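Local atomic coordinates of D-alanyl-D-alanine carboxypeptidase (Penicillin binding protein) family protein (Francisella tularensis subsp. tularensis, PDB entry 6OSU), a protein that probably removes the C-terminal D-alanine from peptidoglycan precursor peptides, acting as a serine-type D-Ala-D-Ala carboxypeptidase in bacterial cell wall synthesis. Residues A37-V51 / D296-T308. Residues are numbered along the deposited sequence; the frame is centred on the assembly and turned at random.
Sequences APAWVTMDYRTGDIV and DGERFISVVLGTT
One face of the Phe300 ring is covered toward its rim by Asp44 OD2, and CE1 lies 3.6 Å from Asp44 CB, while Val51 CG2 reaches the same ring carbon from strand 50-54, on the far side of 39-44. The pair belongs to the antiparallel five-stranded sheet of the penicillin-binding, beta-lactamase-like domain, where strands 39-44 and 298-307 lie next to each other, far apart in sequence. Backbone bonds run from Leu305 N to Ala39 O at one end to Tyr45 N to Arg299 O at the other; Ile301 N to Met43 O is the shortest, 2.7 Å and almost straight at 173°. Trp40, Thr42, Ser302 and Val304 share the face of Asp44 and Phe300, on which helix 310-327 packs against Thr42, Ser302 and Val304. There Thr42 OG1 and Ser302 OG are hydrogen-bonded at 3.1 Å, a polar link between buried side chains. On the other face Val41 and Val303 lie side by side, and helix 176-189 touches Val41 and Leu305; the predicted nucleophile Ser64 lies about 10 Å from Leu305, side chain to side chain. At the end of strand 39-44, Asp44 OD2 sits 3.0 Å from Glu298 OE2, a closeness of like charges that may favour a shared proton. A bend at chi2 (81°) turns the Glu298 carboxylate toward Arg46, whose NH2 forms a salt bridge to OE1 (2.9 Å) within the guanidinium plane, while Gly297 O lies over one face of that group.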
loop_
_atom_site.group_PDB
_atom_site.type_symbol
_atom_site.label_atom_id
_atom_site.label_comp_id
_atom_site.label_asym_id
_atom_site.label_seq_id
_atom_site.Cartn_x
_atom_site.Cartn_y
_atom_site.Cartn_z
ATOM N N ALA A 37 9.933 -16.214 -4.015
ATOM C CA ALA A 37 8.915 -16.066 -2.989
ATOM C C ALA A 37 7.693 -16.899 -3.367
ATOM O O ALA A 37 7.275 -16.897 -4.529
ATOM C CB ALA A 37 8.517 -14.602 -2.817
ATOM N N PRO A 38 7.117 -17.641 -2.422
ATOM C CA PRO A 38 5.907 -18.417 -2.734
ATOM C C PRO A 38 4.714 -17.569 -3.155
ATOM O O PRO A 38 3.794 -18.105 -3.786
ATOM C CB PRO A 38 5.626 -19.173 -1.429
ATOM C CG PRO A 38 6.424 -18.464 -0.374
ATOM C CD PRO A 38 7.622 -17.908 -1.067
ATOM N N ALA A 39 4.691 -16.274 -2.836
ATOM C CA ALA A 39 3.570 -15.426 -3.214
ATOM C C ALA A 39 4.004 -13.967 -3.203
ATOM O O ALA A 39 4.824 -13.558 -2.377
ATOM C CB ALA A 39 2.376 -15.624 -2.274
ATOM N N TRP A 40 3.436 -13.188 -4.124
ATOM C CA TRP A 40 3.663 -11.748 -4.144
ATOM C C TRP A 40 2.585 -11.077 -4.982
ATOM O O TRP A 40 1.873 -11.728 -5.751
ATOM C CB TRP A 40 5.052 -11.386 -4.688
ATOM C CG TRP A 40 5.184 -11.487 -6.183
ATOM C CD1 TRP A 40 4.726 -10.595 -7.113
ATOM C CD2 TRP A 40 5.840 -12.528 -6.917
ATOM N NE1 TRP A 40 5.044 -11.025 -8.377
ATOM C CE2 TRP A 40 5.730 -12.207 -8.286
ATOM C CE3 TRP A 40 6.506 -13.701 -6.552
ATOM C CZ2 TRP A 40 6.259 -13.016 -9.288
ATOM C CZ3 TRP A 40 7.032 -14.503 -7.551
ATOM C CH2 TRP A 40 6.905 -14.157 -8.902
ATOM N N VAL A 41 2.490 -9.758 -4.828
ATOM C CA VAL A 41 1.611 -8.932 -5.649
ATOM C C VAL A 41 2.172 -7.517 -5.675
ATOM O O VAL A 41 2.732 -7.038 -4.686
ATOM C CB VAL A 41 0.154 -8.950 -5.133
ATOM C CG1 VAL A 41 0.037 -8.194 -3.819
ATOM C CG2 VAL A 41 -0.795 -8.367 -6.183
ATOM N N THR A 42 2.044 -6.859 -6.826
ATOM C CA THR A 42 2.399 -5.456 -6.979
ATOM C C THR A 42 1.203 -4.731 -7.572
ATOM O O THR A 42 0.690 -5.130 -8.622
ATOM C CB THR A 42 3.631 -5.266 -7.874
ATOM O OG1 THR A 42 4.708 -6.083 -7.396
ATOM C CG2 THR A 42 4.077 -3.804 -7.866
ATOM N N MET A 43 0.764 -3.670 -6.902
ATOM C CA MET A 43 -0.454 -2.965 -7.267
ATOM C C MET A 43 -0.191 -1.467 -7.316
ATOM O O MET A 43 0.520 -0.927 -6.464
ATOM C CB MET A 43 -1.578 -3.279 -6.266
ATOM C CG MET A 43 -2.758 -2.335 -6.317
ATOM S SD MET A 43 -3.937 -2.641 -4.987
ATOM C CE MET A 43 -4.488 -4.295 -5.401
ATOM N N ASP A 44 -0.759 -0.803 -8.320
ATOM C CA ASP A 44 -0.709 0.650 -8.386
ATOM C C ASP A 44 -1.751 1.251 -7.451
ATOM O O ASP A 44 -2.871 0.746 -7.333
ATOM C CB ASP A 44 -0.934 1.139 -9.819
ATOM C CG ASP A 44 -0.991 2.652 -9.915
ATOM O OD1 ASP A 44 -2.102 3.216 -9.832
ATOM O OD2 ASP A 44 0.081 3.281 -10.048
ATOM N N TYR A 45 -1.374 2.341 -6.783
ATOM C CA TYR A 45 -2.206 2.871 -5.709
ATOM C C TYR A 45 -3.445 3.572 -6.251
ATOM O O TYR A 45 -4.558 3.353 -5.757
ATOM C CB TYR A 45 -1.387 3.820 -4.833
ATOM C CG TYR A 45 -2.241 4.660 -3.916
ATOM C CD1 TYR A 45 -2.934 4.082 -2.859
ATOM C CD2 TYR A 45 -2.361 6.030 -4.110
ATOM C CE1 TYR A 45 -3.725 4.845 -2.024
ATOM C CE2 TYR A 45 -3.146 6.802 -3.278
ATOM C CZ TYR A 45 -3.824 6.205 -2.236
ATOM O OH TYR A 45 -4.607 6.970 -1.408
ATOM N N ARG A 46 -3.278 4.419 -7.266
ATOM C CA ARG A 46 -4.400 5.233 -7.722
ATOM C C ARG A 46 -5.386 4.433 -8.569
ATOM O O ARG A 46 -6.598 4.655 -8.484
ATOM C CB ARG A 46 -3.885 6.450 -8.490
ATOM C CG ARG A 46 -3.318 7.535 -7.584
ATOM C CD ARG A 46 -2.809 8.725 -8.375
ATOM N NE ARG A 46 -1.687 8.370 -9.238
ATOM C CZ ARG A 46 -1.002 9.247 -9.967
ATOM N NH1 ARG A 46 -1.323 10.536 -9.934
ATOM N NH2 ARG A 46 0.004 8.839 -10.729
ATOM N N THR A 47 -4.900 3.503 -9.387
ATOM C CA THR A 47 -5.796 2.730 -10.235
ATOM C C THR A 47 -6.257 1.433 -9.590
ATOM O O THR A 47 -7.257 0.856 -10.037
ATOM C CB THR A 47 -5.126 2.388 -11.572
ATOM O OG1 THR A 47 -3.978 1.565 -11.329
ATOM C CG2 THR A 47 -4.701 3.652 -12.314
ATOM N N GLY A 48 -5.560 0.960 -8.559
ATOM C CA GLY A 48 -5.800 -0.369 -8.047
ATOM C C GLY A 48 -5.352 -1.486 -8.963
ATOM O O GLY A 48 -5.521 -2.659 -8.609
ATOM N N ASP A 49 -4.777 -1.160 -10.120
ATOM C CA ASP A 49 -4.355 -2.173 -11.076
ATOM C C ASP A 49 -3.208 -3.013 -10.529
ATOM O O ASP A 49 -2.304 -2.509 -9.854
ATOM C CB ASP A 49 -3.926 -1.517 -12.388
ATOM C CG ASP A 49 -5.094 -0.949 -13.166
ATOM O OD1 ASP A 49 -6.255 -1.254 -12.812
ATOM O OD2 ASP A 49 -4.847 -0.193 -14.130
ATOM N N ILE A 50 -3.244 -4.302 -10.848
ATOM C CA ILE A 50 -2.191 -5.245 -10.498
ATOM C C ILE A 50 -1.287 -5.408 -11.711
ATOM O O ILE A 50 -1.751 -5.772 -12.798
ATOM C CB ILE A 50 -2.782 -6.594 -10.061
ATOM C CG1 ILE A 50 -3.605 -6.418 -8.781
ATOM C CG2 ILE A 50 -1.679 -7.634 -9.895
ATOM C CD1 ILE A 50 -4.545 -7.571 -8.504
ATOM N N VAL A 51 0.003 -5.132 -11.533
ATOM C CA VAL A 51 0.965 -5.209 -12.629
ATOM C C VAL A 51 1.866 -6.430 -12.543
ATOM O O VAL A 51 2.553 -6.743 -13.531
ATOM C CB VAL A 51 1.822 -3.927 -12.715
ATOM C CG1 VAL A 51 0.931 -2.710 -12.919
ATOM C CG2 VAL A 51 2.685 -3.771 -11.463
ATOM N N ASP A 296 7.571 10.466 -8.195
ATOM C CA ASP A 296 6.927 11.375 -9.141
ATOM C C ASP A 296 5.439 11.045 -9.295
ATOM O O ASP A 296 4.948 10.704 -10.375
ATOM C CB ASP A 296 7.651 11.364 -10.492
ATOM C CG ASP A 296 7.165 12.458 -11.425
ATOM O OD1 ASP A 296 6.674 12.136 -12.528
ATOM O OD2 ASP A 296 7.274 13.645 -11.051
ATOM N N GLY A 297 4.729 11.141 -8.172
ATOM C CA GLY A 297 3.283 11.016 -8.154
ATOM C C GLY A 297 2.778 9.596 -8.333
ATOM O O GLY A 297 1.582 9.321 -8.182
ATOM N N GLU A 298 3.686 8.679 -8.655
ATOM C CA GLU A 298 3.340 7.290 -8.939
ATOM C C GLU A 298 3.739 6.420 -7.746
ATOM O O GLU A 298 4.929 6.227 -7.476
ATOM C CB GLU A 298 4.019 6.821 -10.225
ATOM C CG GLU A 298 3.588 5.452 -10.714
ATOM C CD GLU A 298 2.276 5.484 -11.483
ATOM O OE1 GLU A 298 1.578 6.522 -11.457
ATOM O OE2 GLU A 298 1.941 4.462 -12.118
ATOM N N ARG A 299 2.742 5.910 -7.028
ATOM C CA ARG A 299 2.956 5.071 -5.858
ATOM C C ARG A 299 2.526 3.642 -6.154
ATOM O O ARG A 299 1.449 3.406 -6.713
ATOM C CB ARG A 299 2.183 5.589 -4.641
ATOM C CG ARG A 299 2.135 4.587 -3.496
ATOM C CD ARG A 299 1.241 5.038 -2.360
ATOM N NE ARG A 299 1.724 6.265 -1.739
ATOM C CZ ARG A 299 2.730 6.318 -0.872
ATOM N NH1 ARG A 299 3.371 5.210 -0.519
ATOM N NH2 ARG A 299 3.099 7.483 -0.360
ATOM N N PHE A 300 3.368 2.691 -5.765
ATOM C CA PHE A 300 3.061 1.278 -5.902
ATOM C C PHE A 300 3.077 0.605 -4.539
ATOM O O PHE A 300 3.800 1.020 -3.629
ATOM C CB PHE A 300 4.046 0.575 -6.843
ATOM C CG PHE A 300 3.730 0.772 -8.296
ATOM C CD1 PHE A 300 2.763 -0.004 -8.916
ATOM C CD2 PHE A 300 4.390 1.738 -9.040
ATOM C CE1 PHE A 300 2.465 0.176 -10.254
ATOM C CE2 PHE A 300 4.098 1.923 -10.378
ATOM C CZ PHE A 300 3.133 1.142 -10.988
ATOM N N ILE A 301 2.267 -0.438 -4.409
ATOM C CA ILE A 301 2.196 -1.249 -3.202
ATOM C C ILE A 301 2.627 -2.664 -3.560
ATOM O O ILE A 301 2.124 -3.247 -4.528
ATOM C CB ILE A 301 0.780 -1.229 -2.603
ATOM C CG1 ILE A 301 0.453 0.177 -2.093
ATOM C CG2 ILE A 301 0.644 -2.267 -1.496
ATOM C CD1 ILE A 301 -1.026 0.416 -1.867
ATOM N N SER A 302 3.571 -3.203 -2.798
ATOM C CA SER A 302 4.068 -4.553 -3.006
ATOM C C SER A 302 3.930 -5.347 -1.720
ATOM O O SER A 302 4.204 -4.836 -0.630
ATOM C CB SER A 302 5.531 -4.554 -3.453
ATOM O OG SER A 302 5.634 -4.479 -4.863
ATOM N N VAL A 303 3.491 -6.594 -1.861
ATOM C CA VAL A 303 3.455 -7.560 -0.773
ATOM C C VAL A 303 4.250 -8.778 -1.212
ATOM O O VAL A 303 4.021 -9.310 -2.303
ATOM C CB VAL A 303 2.015 -7.956 -0.404
ATOM C CG1 VAL A 303 2.027 -8.956 0.733
ATOM C CG2 VAL A 303 1.203 -6.725 -0.033
ATOM N N VAL A 304 5.196 -9.202 -0.378
ATOM C CA VAL A 304 5.974 -10.412 -0.604
ATOM C C VAL A 304 5.807 -11.301 0.619
ATOM O O VAL A 304 5.955 -10.833 1.753
ATOM C CB VAL A 304 7.461 -10.101 -0.862
ATOM C CG1 VAL A 304 8.269 -11.373 -0.877
ATOM C CG2 VAL A 304 7.634 -9.368 -2.180
ATOM N N LEU A 305 5.493 -12.574 0.391
ATOM C CA LEU A 305 5.196 -13.508 1.467
ATOM C C LEU A 305 6.056 -14.755 1.335
ATOM O O LEU A 305 6.221 -15.296 0.237
ATOM C CB LEU A 305 3.714 -13.908 1.461
ATOM C CG LEU A 305 2.674 -12.782 1.468
ATOM C CD1 LEU A 305 1.279 -13.349 1.260
ATOM C CD2 LEU A 305 2.741 -11.966 2.756
ATOM N N GLY A 306 6.610 -15.199 2.460
ATOM C CA GLY A 306 7.212 -16.516 2.532
ATOM C C GLY A 306 8.636 -16.647 2.048
ATOM O O GLY A 306 9.069 -17.767 1.760
ATOM N N THR A 307 9.388 -15.553 1.950
ATOM C CA THR A 307 10.792 -15.683 1.584
ATOM C C THR A 307 11.566 -16.380 2.698
ATOM O O THR A 307 11.167 -16.380 3.865
ATOM C CB THR A 307 11.420 -14.320 1.295
ATOM O OG1 THR A 307 11.288 -13.476 2.448
ATOM C CG2 THR A 307 10.747 -13.674 0.098
ATOM N N THR A 308 12.694 -16.977 2.322
ATOM C CA THR A 308 13.490 -17.781 3.237
ATOM C C THR A 308 14.517 -16.969 4.015
ATOM O O THR A 308 15.267 -17.547 4.812
ATOM C CB THR A 308 14.193 -18.902 2.466
ATOM O OG1 THR A 308 15.017 -18.335 1.439
ATOM C CG2 THR A 308 13.163 -19.825 1.831
#